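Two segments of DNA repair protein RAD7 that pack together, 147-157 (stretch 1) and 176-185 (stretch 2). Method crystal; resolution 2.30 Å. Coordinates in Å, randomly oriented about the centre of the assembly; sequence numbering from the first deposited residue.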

# COMPACT_ATOMS: atom_id res chain seq x y z
N PHE A 147 -0.86 -3.80 -19.29
CA PHE A 147 -0.02 -4.87 -18.76
C PHE A 147 0.74 -5.58 -19.87
O PHE A 147 1.93 -5.90 -19.71
N PHE A 148 0.10 -5.81 -21.01
CA PHE A 148 0.77 -6.52 -22.11
C PHE A 148 1.82 -5.64 -22.78
O PHE A 148 2.84 -6.16 -23.23
N VAL A 149 1.59 -4.33 -22.86
CA VAL A 149 2.63 -3.44 -23.38
C VAL A 149 3.87 -3.53 -22.51
O VAL A 149 5.00 -3.64 -23.01
N ILE A 150 3.69 -3.49 -21.19
CA ILE A 150 4.83 -3.57 -20.27
C ILE A 150 5.54 -4.90 -20.39
O ILE A 150 6.76 -4.98 -20.21
N MET A 151 4.81 -5.98 -20.67
CA MET A 151 5.39 -7.31 -20.78
C MET A 151 5.81 -7.66 -22.20
O MET A 151 6.23 -8.80 -22.45
N LYS A 152 5.71 -6.72 -23.14
CA LYS A 152 6.08 -6.96 -24.53
C LYS A 152 7.45 -7.61 -24.63
O LYS A 152 8.44 -7.10 -24.09
N GLY A 153 7.51 -8.76 -25.31
CA GLY A 153 8.76 -9.45 -25.52
C GLY A 153 9.27 -10.25 -24.34
O GLY A 153 10.27 -10.96 -24.49
N ARG A 154 8.63 -10.16 -23.18
CA ARG A 154 9.06 -10.87 -21.98
C ARG A 154 8.16 -12.04 -21.62
O ARG A 154 8.62 -12.99 -20.99
N LEU A 155 6.88 -11.99 -21.99
CA LEU A 155 5.89 -12.95 -21.53
C LEU A 155 5.92 -14.18 -22.43
O LEU A 155 5.54 -14.12 -23.60
N GLU A 156 6.39 -15.31 -21.87
CA GLU A 156 6.42 -16.57 -22.59
C GLU A 156 5.25 -17.49 -22.26
O GLU A 156 4.96 -18.40 -23.04
N GLU A 157 4.58 -17.27 -21.13
CA GLU A 157 3.51 -18.14 -20.68
C GLU A 157 2.43 -17.29 -20.03
O GLU A 157 2.70 -16.55 -19.08
N ILE A 176 -0.82 -9.19 -30.14
CA ILE A 176 -0.03 -8.16 -30.79
C ILE A 176 1.27 -7.91 -30.03
O ILE A 176 2.34 -7.78 -30.63
N ASN A 177 1.20 -7.84 -28.70
CA ASN A 177 2.37 -7.47 -27.91
C ASN A 177 3.26 -8.65 -27.54
O ASN A 177 4.47 -8.47 -27.36
N CYS A 178 2.71 -9.86 -27.42
CA CYS A 178 3.47 -11.00 -26.92
C CYS A 178 3.34 -12.25 -27.77
O CYS A 178 3.92 -13.28 -27.40
N GLY A 179 2.61 -12.21 -28.87
CA GLY A 179 2.35 -13.38 -29.69
C GLY A 179 3.57 -14.22 -30.00
O GLY A 179 3.61 -15.41 -29.66
N SER A 180 4.56 -13.63 -30.67
CA SER A 180 5.74 -14.38 -31.09
C SER A 180 6.57 -14.87 -29.91
O SER A 180 7.43 -15.74 -30.10
N THR A 181 6.34 -14.35 -28.71
CA THR A 181 7.08 -14.77 -27.53
C THR A 181 6.41 -15.92 -26.79
O THR A 181 7.09 -16.66 -26.07
N LEU A 182 5.10 -16.10 -26.96
CA LEU A 182 4.37 -17.11 -26.21
C LEU A 182 4.76 -18.51 -26.65
O LEU A 182 4.74 -18.84 -27.84
N VAL A 183 5.11 -19.35 -25.67
CA VAL A 183 5.23 -20.79 -25.87
C VAL A 183 4.17 -21.56 -25.10
O VAL A 183 4.10 -22.79 -25.22
N SER A 184 3.34 -20.87 -24.32
CA SER A 184 2.30 -21.51 -23.52
C SER A 184 1.15 -20.53 -23.33
O SER A 184 1.38 -19.37 -22.96
N LEU A 185 -0.08 -20.98 -23.61
CA LEU A 185 -1.25 -20.12 -23.57
C LEU A 185 -2.44 -20.87 -23.00
O LEU A 185 -2.71 -22.02 -23.38

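Where two segments change from helix-end packing to a strand pairing, side-chain contacts and backbone hydrogen bonds can lie one after the other along the chain, and these segments of RAD7 are an example. Along 176-185, Ile176 stays out of reach, and the packing opens with Asn177. Its CA-to-CB bond points toward the partner; its CB lies 3.6 Å from Phe148 O, and with chi1 in m its OD1 rests 3.8 Å from Val149 CG2. The Lys152 chain, t at all four chi angles, runs past it, CG 3.4 Å from Asn177 O, and its end leads away. Cys178, also m, is buried: its SG lies 4.0 Å from Leu155 CB, an apolar contact, and 3.9 Å from Met151 O. Gly179 and Ser180 make no contact. Thr181 points toward stretch 1 in rotamer m, placing OG1 3.6 Å from Gly153 CA and CG2 3.2 Å from Leu155 O. Leu182 starts away, but its m,t conformation brings CD2 back to 3.7 Å from Leu155 O. Val183, m, sets CG2 4.1 Å from Glu156 CB, while its N donates to Glu156 O at 2.8 Å. Finally, the parallel bridge puts Ser184 and Glu157 on the same sheet face, so Ser184 OG (chi1 t) can donate to Glu157 OE2 at 2.8 Å.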

# COMPACT_ATOMS: atom_id res chain seq x y z
CB PHE A 147 -0.89 -5.86 -17.97
CG PHE A 147 -0.19 -7.15 -17.65
CD1 PHE A 147 0.72 -7.21 -16.61
CD2 PHE A 147 -0.46 -8.29 -18.37
CE1 PHE A 147 1.36 -8.40 -16.31
CE2 PHE A 147 0.17 -9.48 -18.07
CZ PHE A 147 1.08 -9.53 -17.03
CB PHE A 148 -0.26 -7.00 -23.12
CG PHE A 148 -1.21 -8.03 -22.58
CD1 PHE A 148 -0.75 -9.09 -21.82
CD2 PHE A 148 -2.57 -7.94 -22.81
CE1 PHE A 148 -1.61 -10.03 -21.31
CE2 PHE A 148 -3.44 -8.87 -22.30
CZ PHE A 148 -2.96 -9.92 -21.55
CB VAL A 149 2.10 -1.99 -23.47
CG1 VAL A 149 3.22 -1.02 -23.82
CG2 VAL A 149 0.98 -1.90 -24.50
CB ILE A 150 4.35 -3.31 -18.82
CG1 ILE A 150 3.85 -1.87 -18.68
CG2 ILE A 150 5.48 -3.58 -17.82
CD1 ILE A 150 3.18 -1.58 -17.37
CB MET A 151 4.39 -8.37 -20.28
CG MET A 151 4.03 -8.25 -18.79
SD MET A 151 5.45 -8.43 -17.69
CE MET A 151 5.92 -10.13 -18.00
CB LYS A 152 6.06 -5.63 -25.28
CG LYS A 152 6.38 -5.73 -26.76
CD LYS A 152 6.32 -4.36 -27.43
CE LYS A 152 6.65 -4.45 -28.91
NZ LYS A 152 6.63 -3.11 -29.56
CB ARG A 154 9.10 -9.92 -20.78
CG ARG A 154 9.98 -8.69 -20.96
CD ARG A 154 9.59 -7.59 -19.97
NE ARG A 154 9.48 -8.10 -18.60
CZ ARG A 154 8.88 -7.47 -17.60
NH1 ARG A 154 8.31 -6.28 -17.80
NH2 ARG A 154 8.84 -8.02 -16.40
CB LEU A 155 4.50 -12.31 -21.52
CG LEU A 155 3.39 -13.05 -20.80
CD1 LEU A 155 3.72 -13.23 -19.32
CD2 LEU A 155 2.08 -12.28 -20.96
CB GLU A 156 7.73 -17.31 -22.29
CG GLU A 156 8.98 -16.56 -22.73
CD GLU A 156 10.26 -17.16 -22.16
OE1 GLU A 156 11.30 -16.47 -22.20
OE2 GLU A 156 10.22 -18.31 -21.67
CB GLU A 157 4.03 -19.19 -19.69
CG GLU A 157 2.98 -20.15 -19.18
CD GLU A 157 3.58 -21.36 -18.50
OE1 GLU A 157 4.38 -21.18 -17.55
OE2 GLU A 157 3.26 -22.50 -18.91
CB ILE A 176 -0.86 -6.87 -30.94
CG1 ILE A 176 -1.97 -7.09 -31.97
CG2 ILE A 176 0.02 -5.69 -31.34
CD1 ILE A 176 -2.94 -5.93 -32.11
CB ASN A 177 1.94 -6.75 -26.63
CG ASN A 177 1.47 -5.33 -26.89
OD1 ASN A 177 2.29 -4.42 -27.05
ND2 ASN A 177 0.16 -5.14 -26.93
CB CYS A 178 3.03 -11.32 -25.48
SG CYS A 178 2.99 -9.88 -24.38
CB SER A 180 6.61 -13.52 -32.00
OG SER A 180 7.05 -12.35 -31.33
CB THR A 181 7.26 -13.59 -26.57
OG1 THR A 181 7.83 -12.49 -27.29
CG2 THR A 181 8.18 -13.95 -25.41
CB LEU A 182 2.86 -16.91 -26.40
CG LEU A 182 2.23 -15.68 -25.74
CD1 LEU A 182 0.80 -15.53 -26.23
CD2 LEU A 182 2.27 -15.79 -24.22
CB VAL A 183 6.63 -21.30 -25.50
CG1 VAL A 183 7.66 -20.77 -26.49
CG2 VAL A 183 7.00 -20.91 -24.08
CB SER A 184 2.85 -21.96 -22.16
OG SER A 184 1.81 -22.36 -21.29
CB LEU A 185 -1.60 -19.60 -24.97
CG LEU A 185 -2.86 -18.74 -25.07
CD1 LEU A 185 -2.70 -17.42 -24.32
CD2 LEU A 185 -3.22 -18.49 -26.53